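Local coordinates for protein TfuB1 (Thermobifida fusca, PDB 6JX3) that binds the leader peptide of a lasso peptide precursor, probably to present it to the partner enzymes of the biosynthetic pathway, at residues M32-G37 against W43-T48; L51-L56 against A85-S90; F68-Y73 against T78-D83. All coordinates share one frame; numbering follows the deposited sequence. Where two conformers were deposited one is given.

Contact 1: residues M32-G37 against W43-T48. With ZN (zinc ion), chain C.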
loop_
_atom_site.group_PDB
_atom_site.type_symbol
_atom_site.label_atom_id
_atom_site.label_comp_id
_atom_site.label_asym_id
_atom_site.label_seq_id
_atom_site.Cartn_x
_atom_site.Cartn_y
_atom_site.Cartn_z
ATOM N N MET A 32 -3.053 -8.645 1.857
ATOM C CA MET A 32 -2.591 -7.806 2.957
ATOM C C MET A 32 -3.703 -6.878 3.414
ATOM O O MET A 32 -4.369 -6.234 2.593
ATOM C CB MET A 32 -1.371 -6.987 2.541
ATOM C CG MET A 32 -0.892 -5.990 3.585
ATOM S SD MET A 32 0.728 -5.314 3.142
ATOM C CE MET A 32 0.930 -3.995 4.325
ATOM N N VAL A 33 -3.903 -6.811 4.726
ATOM C CA VAL A 33 -4.942 -5.995 5.342
ATOM C C VAL A 33 -4.288 -5.056 6.347
ATOM O O VAL A 33 -3.355 -5.456 7.057
ATOM C CB VAL A 33 -6.000 -6.890 6.020
ATOM C CG1 VAL A 33 -7.054 -6.054 6.712
ATOM C CG2 VAL A 33 -6.626 -7.832 4.993
ATOM N N LEU A 34 -4.769 -3.811 6.404
ATOM C CA LEU A 34 -4.300 -2.804 7.342
ATOM C C LEU A 34 -5.473 -2.417 8.222
ATOM O O LEU A 34 -6.562 -2.147 7.713
ATOM C CB LEU A 34 -3.772 -1.554 6.631
ATOM C CG LEU A 34 -2.505 -1.686 5.778
ATOM C CD1 LEU A 34 -2.119 -0.343 5.168
ATOM C CD2 LEU A 34 -1.400 -2.183 6.625
ATOM N N LEU A 35 -5.250 -2.400 9.526
ATOM C CA LEU A 35 -6.293 -2.112 10.495
ATOM C C LEU A 35 -5.915 -0.863 11.260
ATOM O O LEU A 35 -4.802 -0.772 11.786
ATOM C CB LEU A 35 -6.476 -3.284 11.464
ATOM C CG LEU A 35 -7.232 -2.948 12.746
ATOM C CD1 LEU A 35 -8.715 -2.705 12.427
ATOM C CD2 LEU A 35 -7.049 -4.084 13.745
ATOM N N ASP A 36 -6.839 0.092 11.339
ATOM C CA ASP A 36 -6.654 1.259 12.187
ATOM C C ASP A 36 -7.276 0.967 13.545
ATOM O O ASP A 36 -8.501 0.877 13.666
ATOM C CB ASP A 36 -7.282 2.491 11.553
ATOM C CG ASP A 36 -6.947 3.754 12.306
ATOM O OD1 ASP A 36 -7.148 3.809 13.535
ATOM O OD2 ASP A 36 -6.466 4.702 11.662
ATOM N N GLY A 37 -6.428 0.834 14.565
ATOM C CA GLY A 37 -6.878 0.414 15.881
ATOM C C GLY A 37 -7.682 1.450 16.625
ATOM O O GLY A 37 -8.314 1.115 17.633
ATOM N N TRP A 43 -8.695 -2.084 5.799
ATOM C CA TRP A 43 -8.525 -1.921 4.372
ATOM C C TRP A 43 -7.814 -3.138 3.826
ATOM O O TRP A 43 -6.969 -3.728 4.508
ATOM C CB TRP A 43 -7.682 -0.687 4.061
ATOM C CG TRP A 43 -8.113 0.530 4.794
ATOM C CD1 TRP A 43 -7.830 0.856 6.092
ATOM C CD2 TRP A 43 -8.908 1.585 4.277
ATOM N NE1 TRP A 43 -8.397 2.059 6.410
ATOM C CE2 TRP A 43 -9.074 2.528 5.313
ATOM C CE3 TRP A 43 -9.505 1.829 3.037
ATOM C CZ2 TRP A 43 -9.808 3.693 5.145
ATOM C CZ3 TRP A 43 -10.231 2.996 2.872
ATOM C CH2 TRP A 43 -10.378 3.909 3.919
ATOM N N GLN A 44 -8.153 -3.503 2.594
ATOM C CA GLN A 44 -7.447 -4.560 1.887
ATOM C C GLN A 44 -6.618 -3.940 0.774
ATOM O O GLN A 44 -7.079 -3.040 0.065
ATOM C CB GLN A 44 -8.407 -5.595 1.304
ATOM C CG GLN A 44 -7.718 -6.882 0.874
ATOM C CD GLN A 44 -7.810 -7.124 -0.619
ATOM O OE1 GLN A 44 -8.846 -6.875 -1.238
ATOM N NE2 GLN A 44 -6.722 -7.622 -1.206
ATOM N N LEU A 45 -5.385 -4.411 0.655
ATOM C CA LEU A 45 -4.479 -3.984 -0.396
ATOM C C LEU A 45 -4.360 -5.108 -1.412
ATOM O O LEU A 45 -4.211 -6.273 -1.035
ATOM C CB LEU A 45 -3.103 -3.641 0.180
ATOM C CG LEU A 45 -2.933 -2.300 0.902
ATOM C CD1 LEU A 45 -3.821 -2.175 2.141
ATOM C CD2 LEU A 45 -1.470 -2.097 1.273
ATOM N N ASN A 46 -4.424 -4.772 -2.702
ATOM C CA ASN A 46 -4.226 -5.828 -3.680
ATOM C C ASN A 46 -2.737 -6.166 -3.747
ATOM O O ASN A 46 -1.922 -5.625 -2.997
ATOM C CB ASN A 46 -4.843 -5.445 -5.028
ATOM C CG ASN A 46 -4.059 -4.377 -5.787
ATOM O OD1 ASN A 46 -3.187 -3.706 -5.245
ATOM N ND2 ASN A 46 -4.392 -4.216 -7.060
ATOM N N ASP A 47 -2.367 -7.097 -4.629
ATOM C CA ASP A 47 -1.009 -7.635 -4.582
ATOM C C ASP A 47 0.029 -6.554 -4.856
ATOM O O ASP A 47 1.044 -6.470 -4.157
ATOM C CB ASP A 47 -0.859 -8.784 -5.581
ATOM C CG ASP A 47 -1.463 -10.081 -5.072
ATOM O OD1 ASP A 47 -1.778 -10.155 -3.864
ATOM O OD2 ASP A 47 -1.623 -11.025 -5.878
ATOM N N THR A 48 -0.214 -5.709 -5.855
ATOM C CA THR A 48 0.746 -4.664 -6.198
ATOM C C THR A 48 0.843 -3.627 -5.090
ATOM O O THR A 48 1.935 -3.186 -4.729
ATOM C CB THR A 48 0.337 -4.001 -7.509
ATOM O OG1 THR A 48 0.138 -5.010 -8.507
ATOM C CG2 THR A 48 1.407 -3.027 -7.969
HETATM ZN ZN ZN C . -5.982 6.359 12.693
HETATM O O HOH W 1 -2.392 -8.299 -0.807
HETATM O O HOH W 2 -7.253 4.444 8.573
HETATM O O HOH W 3 -5.909 7.699 11.058
#
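L34 and W43 face each other across a beta hairpin, strands 32-36 and 41-45, whose short axes run antiparallel at 151°. The hairpin belongs to the three-stranded sheet of a PqqD-like, leader-recognising domain, with strand 23-27 on the far side of strand 32-36. Two backbone bonds make L34 and W43 a hydrogen-bonded pair: L34 N to W43 O (2.9 Å), with the donor tilted 16° from the carbonyl plane, and W43 N to L34 O (2.9 Å), in the plane of the L34 carbonyl. Two residues along, L45 N bonds to M32 O (2.8 Å), almost straight at 175° at the hydrogen. V33 and Q44 are a non-hydrogen-bonded pair, where V33 CA approaches W43 O to 3.2 Å in a CA-H...O contact.

Apolar packing lies on the sheet face that carries M32, L34, W43 and L45. L34 CG meets L45 CD1 at 3.9 Å, the two side chains crossing at a slant. M32 and L45 also pack on V53 of helix 47-57, so this face forms the interior side of the sheet.

Edge strand 41-45 continues the sheet into the bound peptide, which pairs antiparallel with W43, Q44 and L45. N46, the N-cap of helix 47-57, bonds to the peptide backbone through OD1 and ND2.

Waters and a zinc ion add further polar contacts. One water bridges M32 N and L45 O. Another donates to D36 OD2 and is weakly held by W43 NE1. D36 OD2 itself binds the zinc ion at 2.0 Å, beside E22 and a water 2.1 Å from the metal.

Contact 2: residues L51-L56 against A85-S90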
loop_
_atom_site.group_PDB
_atom_site.type_symbol
_atom_site.label_atom_id
_atom_site.label_comp_id
_atom_site.label_asym_id
_atom_site.label_seq_id
_atom_site.Cartn_x
_atom_site.Cartn_y
_atom_site.Cartn_z
ATOM N N LEU A 51 2.870 -5.077 -2.295
ATOM C CA LEU A 51 4.283 -5.126 -2.649
ATOM C C LEU A 51 4.929 -3.759 -2.491
ATOM O O LEU A 51 6.033 -3.639 -1.946
ATOM C CB LEU A 51 4.398 -5.619 -4.089
ATOM C CG LEU A 51 5.711 -5.907 -4.795
ATOM C CD1 LEU A 51 6.687 -6.639 -3.892
ATOM C CD2 LEU A 51 5.373 -6.742 -6.020
ATOM N N ILE A 52 4.237 -2.713 -2.939
ATOM C CA ILE A 52 4.767 -1.362 -2.815
ATOM C C ILE A 52 4.917 -0.981 -1.351
ATOM O O ILE A 52 5.963 -0.471 -0.929
ATOM C CB ILE A 52 3.865 -0.361 -3.558
ATOM C CG1 ILE A 52 3.894 -0.635 -5.064
ATOM C CG2 ILE A 52 4.304 1.072 -3.246
ATOM C CD1 ILE A 52 2.799 0.087 -5.838
ATOM N N VAL A 53 3.864 -1.203 -0.556
ATOM C CA VAL A 53 3.921 -0.810 0.848
ATOM C C VAL A 53 5.026 -1.576 1.569
ATOM O O VAL A 53 5.781 -1.000 2.361
ATOM C CB VAL A 53 2.561 -1.017 1.526
ATOM C CG1 VAL A 53 2.696 -0.839 3.039
ATOM C CG2 VAL A 53 1.544 -0.019 0.960
ATOM N N GLN A 54 5.130 -2.883 1.314
ATOM C CA GLN A 54 6.180 -3.667 1.961
ATOM C C GLN A 54 7.566 -3.127 1.623
ATOM O O GLN A 54 8.428 -3.026 2.498
ATOM C CB GLN A 54 6.065 -5.138 1.560
ATOM C CG GLN A 54 4.908 -5.848 2.243
ATOM C CD GLN A 54 4.408 -7.044 1.453
ATOM O OE1 GLN A 54 4.995 -7.423 0.435
ATOM N NE2 GLN A 54 3.312 -7.639 1.913
ATOM N N ARG A 55 7.795 -2.746 0.363
ATOM C CA ARG A 55 9.122 -2.252 0.006
ATOM C C ARG A 55 9.365 -0.862 0.573
ATOM O O ARG A 55 10.485 -0.551 0.995
ATOM C CB ARG A 55 9.295 -2.262 -1.510
ATOM C CG ARG A 55 9.513 -3.665 -2.066
ATOM C CD ARG A 55 9.924 -3.620 -3.523
ATOM N NE ARG A 55 11.015 -2.672 -3.717
ATOM C CZ ARG A 55 12.264 -3.013 -4.014
ATOM N NH1 ARG A 55 12.597 -4.292 -4.165
ATOM N NH2 ARG A 55 13.179 -2.069 -4.158
ATOM N N LEU A 56 8.329 -0.018 0.623
ATOM C CA LEU A 56 8.499 1.281 1.269
ATOM C C LEU A 56 8.815 1.122 2.753
ATOM O O LEU A 56 9.662 1.842 3.294
ATOM C CB LEU A 56 7.253 2.142 1.064
ATOM C CG LEU A 56 7.022 2.603 -0.376
ATOM C CD1 LEU A 56 5.720 3.392 -0.452
ATOM C CD2 LEU A 56 8.179 3.446 -0.902
ATOM N N ALA A 85 2.945 6.951 -6.359
ATOM C CA ALA A 85 2.616 8.231 -5.748
ATOM C C ALA A 85 1.145 8.298 -5.385
ATOM O O ALA A 85 0.784 8.783 -4.303
ATOM C CB ALA A 85 2.982 9.366 -6.697
ATOM N N ALA A 86 0.280 7.806 -6.276
ATOM C CA ALA A 86 -1.153 7.814 -5.988
ATOM C C ALA A 86 -1.489 6.913 -4.809
ATOM O O ALA A 86 -2.352 7.251 -3.996
ATOM C CB ALA A 86 -1.938 7.382 -7.223
ATOM N N LEU A 87 -0.830 5.755 -4.715
ATOM C CA LEU A 87 -1.083 4.854 -3.597
ATOM C C LEU A 87 -0.654 5.491 -2.284
ATOM O O LEU A 87 -1.395 5.463 -1.295
ATOM C CB LEU A 87 -0.360 3.523 -3.821
ATOM C CG LEU A 87 -0.463 2.561 -2.629
ATOM C CD1 LEU A 87 -1.913 2.154 -2.377
ATOM C CD2 LEU A 87 0.407 1.335 -2.865
ATOM N N VAL A 88 0.540 6.087 -2.265
ATOM C CA VAL A 88 1.038 6.724 -1.049
ATOM C C VAL A 88 0.130 7.869 -0.649
ATOM O O VAL A 88 -0.206 8.039 0.532
ATOM C CB VAL A 88 2.483 7.190 -1.261
ATOM C CG1 VAL A 88 2.889 8.227 -0.211
ATOM C CG2 VAL A 88 3.391 5.991 -1.215
ATOM N N THR A 89 -0.310 8.650 -1.631
ATOM C CA THR A 89 -1.264 9.710 -1.342
ATOM C C THR A 89 -2.548 9.144 -0.751
ATOM O O THR A 89 -3.094 9.700 0.213
ATOM C CB THR A 89 -1.545 10.505 -2.619
ATOM O OG1 THR A 89 -0.367 11.246 -2.973
ATOM C CG2 THR A 89 -2.732 11.459 -2.424
ATOM N N SER A 90 -3.021 8.010 -1.289
ATOM C CA SER A 90 -4.259 7.425 -0.775
ATOM C C SER A 90 -4.056 6.866 0.629
ATOM O O SER A 90 -4.947 6.965 1.484
ATOM C CB SER A 90 -4.760 6.336 -1.719
ATOM O OG SER A 90 -5.989 5.789 -1.253
#
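The helical segments 51-56 and 85-90, of helices 47-57 and 77-93 and touching through I52 and L87, cross at -78° with their short axes 11.0 Å apart, and V53 and V88 bring their CA atoms to 8.3 Å. At that separation the backbones do not meet and no hydrogen bond crosses the interface, which consists of aliphatic branches alone. L87 is the main probe: its CD2 methyl comes against the beta-branched root of I52, 3.9 Å from CB, and lies 4.2 Å from V53 CG2. With CG anti to the backbone N (chi1 175°), the L87 side chain extends out from its helix, and it slides past I52 in the opposite direction. One turn on, L56 CD1 touches V88 CG2 at 3.6 Å, the closest approach of the pair. The small buried area, 161 Å², is consistent with a steep crossing of well-separated axes.

The contact lies near the centre of the chain. Helix 62-72 adds V65 against I52, while I84 and L91 extend the packing beside I52 and V53. F17 covers V53 and L56, apolar side chains of the bound peptide reach I52 and L87, and M32 of strand 32-36 packs against V53.

Contact 3: residues F68-Y73 against T78-D83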
loop_
_atom_site.group_PDB
_atom_site.type_symbol
_atom_site.label_atom_id
_atom_site.label_comp_id
_atom_site.label_asym_id
_atom_site.label_seq_id
_atom_site.Cartn_x
_atom_site.Cartn_y
_atom_site.Cartn_z
ATOM N N PHE A 68 11.839 -1.482 -9.352
ATOM C CA PHE A 68 11.425 -2.861 -9.142
ATOM C C PHE A 68 10.201 -3.190 -9.983
ATOM O O PHE A 68 10.181 -4.194 -10.707
ATOM C CB PHE A 68 11.140 -3.094 -7.660
ATOM C CG PHE A 68 10.324 -4.317 -7.395
ATOM C CD1 PHE A 68 10.911 -5.566 -7.360
ATOM C CD2 PHE A 68 8.967 -4.213 -7.192
ATOM C CE1 PHE A 68 10.150 -6.688 -7.124
ATOM C CE2 PHE A 68 8.207 -5.326 -6.973
ATOM C CZ PHE A 68 8.796 -6.564 -6.936
ATOM N N LEU A 69 9.172 -2.337 -9.922
ATOM C CA LEU A 69 7.944 -2.646 -10.646
ATOM C C LEU A 69 8.204 -2.789 -12.139
ATOM O O LEU A 69 7.679 -3.705 -12.773
ATOM C CB LEU A 69 6.883 -1.576 -10.389
ATOM C CG LEU A 69 6.280 -1.551 -8.984
ATOM C CD1 LEU A 69 5.281 -0.429 -8.907
ATOM C CD2 LEU A 69 5.599 -2.887 -8.665
ATOM N N THR A 70 9.007 -1.893 -12.721
ATOM C CA THR A 70 9.250 -1.981 -14.158
ATOM C C THR A 70 10.082 -3.199 -14.514
ATOM O O THR A 70 9.935 -3.745 -15.614
ATOM C CB THR A 70 9.933 -0.717 -14.678
ATOM O OG1 THR A 70 11.269 -0.621 -14.158
ATOM C CG2 THR A 70 9.145 0.468 -14.251
ATOM N N SER A 71 10.940 -3.653 -13.603
ATOM C CA SER A 71 11.761 -4.815 -13.903
ATOM C C SER A 71 10.997 -6.116 -13.732
ATOM O O SER A 71 11.376 -7.129 -14.331
ATOM C CB SER A 71 13.008 -4.812 -13.018
ATOM O OG SER A 71 12.691 -5.230 -11.703
ATOM N N GLU A 72 9.916 -6.108 -12.953
ATOM C CA GLU A 72 9.177 -7.315 -12.626
ATOM C C GLU A 72 7.840 -7.423 -13.329
ATOM O O GLU A 72 7.341 -8.539 -13.508
ATOM C CB GLU A 72 8.939 -7.391 -11.117
ATOM C CG GLU A 72 10.217 -7.611 -10.341
ATOM C CD GLU A 72 10.963 -8.837 -10.816
ATOM O OE1 GLU A 72 10.344 -9.921 -10.850
ATOM O OE2 GLU A 72 12.159 -8.712 -11.160
ATOM N N TYR A 73 7.249 -6.294 -13.713
ATOM C CA TYR A 73 5.901 -6.265 -14.256
ATOM C C TYR A 73 5.881 -5.510 -15.571
ATOM O O TYR A 73 6.767 -4.708 -15.877
ATOM C CB TYR A 73 4.904 -5.591 -13.310
ATOM C CG TYR A 73 4.715 -6.314 -12.013
ATOM C CD1 TYR A 73 5.606 -6.143 -10.965
ATOM C CD2 TYR A 73 3.656 -7.179 -11.842
ATOM C CE1 TYR A 73 5.435 -6.818 -9.776
ATOM C CE2 TYR A 73 3.470 -7.853 -10.658
ATOM C CZ TYR A 73 4.359 -7.672 -9.631
ATOM O OH TYR A 73 4.163 -8.357 -8.458
ATOM N N THR A 78 7.230 5.481 -16.027
ATOM C CA THR A 78 6.403 6.644 -15.738
ATOM C C THR A 78 5.113 6.234 -15.033
ATOM O O THR A 78 4.718 6.857 -14.040
ATOM C CB THR A 78 6.129 7.409 -17.035
ATOM O OG1 THR A 78 7.368 7.614 -17.716
ATOM C CG2 THR A 78 5.556 8.769 -16.746
ATOM N N ASP A 79 4.446 5.189 -15.518
ATOM C CA ASP A 79 3.213 4.738 -14.888
ATOM C C ASP A 79 3.475 4.218 -13.482
ATOM O O ASP A 79 2.672 4.444 -12.572
ATOM C CB ASP A 79 2.557 3.652 -15.735
ATOM C CG ASP A 79 1.843 4.212 -16.947
ATOM O OD1 ASP A 79 1.460 5.399 -16.916
ATOM O OD2 ASP A 79 1.677 3.462 -17.930
ATOM N N ALA A 80 4.592 3.509 -13.299
ATOM C CA ALA A 80 4.926 2.994 -11.977
ATOM C C ALA A 80 5.115 4.127 -10.987
ATOM O O ALA A 80 4.597 4.066 -9.867
ATOM C CB ALA A 80 6.188 2.138 -12.037
ATOM N N GLU A 81 5.841 5.179 -11.385
ATOM C CA GLU A 81 6.029 6.306 -10.478
ATOM C C GLU A 81 4.701 6.966 -10.126
ATOM O O GLU A 81 4.479 7.333 -8.970
ATOM C CB GLU A 81 6.976 7.336 -11.087
ATOM C CG GLU A 81 8.381 6.814 -11.282
ATOM C CD GLU A 81 9.364 7.910 -11.587
ATOM O OE1 GLU A 81 9.178 9.012 -11.047
ATOM O OE2 GLU A 81 10.319 7.653 -12.344
ATOM N N ARG A 82 3.819 7.148 -11.110
ATOM C CA ARG A 82 2.532 7.771 -10.814
ATOM C C ARG A 82 1.688 6.885 -9.925
ATOM O O ARG A 82 1.010 7.376 -9.019
ATOM C CB ARG A 82 1.761 8.061 -12.092
ATOM C CG ARG A 82 2.399 8.999 -13.039
ATOM C CD ARG A 82 1.264 9.688 -13.751
ATOM N NE ARG A 82 0.818 8.861 -14.869
ATOM C CZ ARG A 82 1.502 8.698 -15.994
ATOM N NH1 ARG A 82 1.028 7.915 -16.957
ATOM N NH2 ARG A 82 2.633 9.359 -16.176
ATOM N N ASP A 83 1.700 5.577 -10.185
ATOM C CA ASP A 83 0.880 4.671 -9.397
ATOM C C ASP A 83 1.370 4.594 -7.960
ATOM O O ASP A 83 0.561 4.506 -7.026
ATOM C CB ASP A 83 0.876 3.284 -10.029
ATOM C CG ASP A 83 0.019 3.207 -11.275
ATOM O OD1 ASP A 83 0.035 2.132 -11.918
ATOM O OD2 ASP A 83 -0.648 4.210 -11.622
#
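L69 and A80 join two consecutive helices, 62-72 and 77-93, of a domain whose PqqD family belongs to the helix-turn-helix clan; their CA atoms are 6.5 Å apart. F68, at the start of 68-73, turns its ring the other way, onto L51 and R55 of helix 47-57. L69 makes the principal contact: both its CB and its CD1 lie 4.1 Å from A80 CB. Its CG stands anti to the carbonyl carbon (chi1 -70°), which lets the branch continue past A80 toward I52 and I84. A80 has only a methyl to offer, a short side chain consistent with the close backbone spacing. Next to it in 78-83, D79, modelled in two conformers, binds a zinc ion through OD1 in the model.

T70 follows with its CG2 also near A80 CB, although the residue was deposited in two conformers and this touch is less certain. Its OG1 turns back to Q67 O of its own helix, while T70 O accepts a bond from a basic side chain of the bound peptide. S71 OG donates to F68 O at 2.9 Å, meeting the carbonyl well off its axis (119°). E72 makes backbone hydrogen bonds to the peptide. Y73, where the chain leaves helical geometry, offers its O to a basic side chain of the peptide, and D83 OD1 in 78-83 bonds to an aromatic one, so both segments of this pair take part in peptide binding. L69 O accepts from E72 N at 3.3 Å and from Y73 N at 2.8 Å.

Overall arrangement
From the N terminus, the chain first closes contact 1, the hairpin of residues 32-37 and 43-48, and then runs directly into helix 47-57. That helix opens contact 2, whose long loop is completed only when the last helix returns through residues 85-90. Contact 3 is nested inside that loop, closing the short connection between helices 62-72 and 77-93. No two contacts cross in sequence. Helix 47-57 links sheet to helices: L45 CD2 lies 3.7 Å from V53 CG2, and I52 CD1 lies 4.0 Å from L69 CD1. Contacts 1 and 3 are about 20 Å apart between centres, on opposite sides of the chain's centre; all three contacts border the bound peptide.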